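Local atomic coordinates of alcohol dehydrogenase YqhD (Escherichia coli, PDB entry 4QGS), a protein that reduces a broad range of short-chain aldehydes to the corresponding alcohols with NADPH, using one zinc ion per subunit. Residues M144-T149 / V179-A184. Numbering follows the deposited sequence.
Sequences MGCVLT and VQPVFA
Two backbone hydrogen bonds tie Met-144 and Cys-146 to Val-182 and Phe-183, joining strand 144-148 to the parallel strand 183-186 in the buried sheet of the Rossmann-like nucleotide-binding domain; strand 144-148 leads directly into the NADP-binding Thr-149. Val-182 N reaches Met-144 O at 2.7 Å; Cys-146 N reaches Phe-183 O at 3.1 Å in a more bent bond (N-H...O 141° against 155°). Weaker CA-H...O contacts fill in between: Pro-181 CA also leans on Met-144 O, and Ala-184 CA on Cys-146 O. A water accepts from Met-144 N and lies 2.6 Å from Gln-180 O.

The aromatic contact is on one face of the sheet. A chi1 of 62° sets Phe-183 CG between the backbone N and the carbonyl carbon, and Gly-145 CA sits over the ring centre in a CH-pi contact, 3.8 Å from the centroid. The ring also touches Leu-33 and Leu-101. An alanine here would probably leave Gly-145 CA without its aromatic partner and open a gap beside the two leucines.

On the other face, Cys-146 SG packs against Ala-184 CB at 3.5 Å, while Met-144 CE comes more loosely to Pro-181 CB; the Met-144 side chain also touches helix 106-119 at Leu-109.

Backbone bonds and CA-H...O contacts thus fix the parallel pairing, with apolar packing on both faces of the sheet.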
loop_
_atom_site.group_PDB
_atom_site.type_symbol
_atom_site.label_atom_id
_atom_site.label_comp_id
_atom_site.label_asym_id
_atom_site.label_seq_id
_atom_site.Cartn_x
_atom_site.Cartn_y
_atom_site.Cartn_z
ATOM N N MET A 144 -0.402 15.092 12.708
ATOM C CA MET A 144 -1.295 13.942 12.717
ATOM C C MET A 144 -0.551 12.672 13.080
ATOM O O MET A 144 0.645 12.547 12.837
ATOM C CB MET A 144 -2.002 13.786 11.360
ATOM C CG MET A 144 -1.079 13.521 10.188
ATOM S SD MET A 144 -1.983 12.811 8.782
ATOM C CE MET A 144 -2.412 11.213 9.477
ATOM N N GLY A 145 -1.272 11.741 13.695
ATOM C CA GLY A 145 -0.746 10.425 13.992
ATOM C C GLY A 145 -1.778 9.422 13.514
ATOM O O GLY A 145 -2.834 9.803 12.989
ATOM N N CYS A 146 -1.477 8.139 13.665
ATOM C CA CYS A 146 -2.440 7.122 13.268
ATOM C C CYS A 146 -2.335 5.863 14.114
ATOM O O CYS A 146 -1.316 5.581 14.768
ATOM C CB CYS A 146 -2.278 6.775 11.779
ATOM S SG CYS A 146 -0.667 6.080 11.328
ATOM N N VAL A 147 -3.431 5.126 14.111
ATOM C CA VAL A 147 -3.507 3.811 14.704
ATOM C C VAL A 147 -3.949 2.888 13.574
ATOM O O VAL A 147 -5.100 2.951 13.139
ATOM C CB VAL A 147 -4.495 3.771 15.889
ATOM C CG1 VAL A 147 -4.564 2.373 16.486
ATOM C CG2 VAL A 147 -4.074 4.792 16.954
ATOM N N LEU A 148 -3.037 2.055 13.081
ATOM C CA LEU A 148 -3.301 1.286 11.858
ATOM C C LEU A 148 -3.833 -0.116 12.133
ATOM O O LEU A 148 -3.204 -0.905 12.832
ATOM C CB LEU A 148 -2.035 1.194 10.995
ATOM C CG LEU A 148 -1.491 2.512 10.435
ATOM C CD1 LEU A 148 -0.259 2.280 9.558
ATOM C CD2 LEU A 148 -2.565 3.263 9.651
ATOM N N THR A 149 -4.991 -0.427 11.566
ATOM C CA THR A 149 -5.608 -1.731 11.787
ATOM C C THR A 149 -5.134 -2.739 10.744
ATOM O O THR A 149 -5.490 -3.920 10.786
ATOM C CB THR A 149 -7.138 -1.635 11.771
ATOM O OG1 THR A 149 -7.558 -0.932 10.599
ATOM C CG2 THR A 149 -7.623 -0.878 13.003
ATOM N N VAL A 179 2.858 16.058 5.605
ATOM C CA VAL A 179 1.604 15.344 5.844
ATOM C C VAL A 179 1.891 13.947 6.359
ATOM O O VAL A 179 0.977 13.149 6.571
ATOM C CB VAL A 179 0.736 15.237 4.578
ATOM C CG1 VAL A 179 0.547 16.602 3.959
ATOM C CG2 VAL A 179 1.360 14.268 3.580
ATOM N N GLN A 180 3.167 13.649 6.554
ATOM C CA GLN A 180 3.533 12.377 7.146
ATOM C C GLN A 180 3.152 12.375 8.612
ATOM O O GLN A 180 3.355 13.370 9.307
ATOM C CB GLN A 180 5.022 12.090 7.006
ATOM C CG GLN A 180 5.552 12.364 5.634
ATOM C CD GLN A 180 6.664 11.424 5.262
ATOM O OE1 GLN A 180 6.432 10.227 5.077
ATOM N NE2 GLN A 180 7.873 11.950 5.128
ATOM N N PRO A 181 2.600 11.253 9.087
ATOM C CA PRO A 181 2.239 11.182 10.506
ATOM C C PRO A 181 3.449 11.306 11.425
ATOM O O PRO A 181 4.534 10.786 11.139
ATOM C CB PRO A 181 1.586 9.796 10.638
ATOM C CG PRO A 181 2.055 9.021 9.476
ATOM C CD PRO A 181 2.282 10.013 8.364
ATOM N N VAL A 182 3.267 12.008 12.538
ATOM C CA VAL A 182 4.337 12.125 13.507
ATOM C C VAL A 182 4.581 10.753 14.127
ATOM O O VAL A 182 5.711 10.414 14.451
ATOM C CB VAL A 182 4.019 13.175 14.597
ATOM C CG1 VAL A 182 4.053 14.566 14.004
ATOM C CG2 VAL A 182 2.667 12.918 15.207
ATOM N N PHE A 183 3.516 9.959 14.279
ATOM C CA PHE A 183 3.662 8.600 14.803
ATOM C C PHE A 183 2.646 7.646 14.198
ATOM O O PHE A 183 1.628 8.061 13.680
ATOM C CB PHE A 183 3.519 8.568 16.333
ATOM C CG PHE A 183 2.172 9.019 16.813
ATOM C CD1 PHE A 183 1.112 8.136 16.884
ATOM C CD2 PHE A 183 1.964 10.337 17.178
ATOM C CE1 PHE A 183 -0.131 8.559 17.305
ATOM C CE2 PHE A 183 0.718 10.766 17.609
ATOM C CZ PHE A 183 -0.326 9.879 17.666
ATOM N N ALA A 184 2.932 6.358 14.307
ATOM C CA ALA A 184 1.980 5.334 13.902
ATOM C C ALA A 184 1.979 4.239 14.951
ATOM O O ALA A 184 3.047 3.705 15.303
ATOM C CB ALA A 184 2.342 4.775 12.514
HETATM O O HOH W 1 2.211 14.941 10.967
#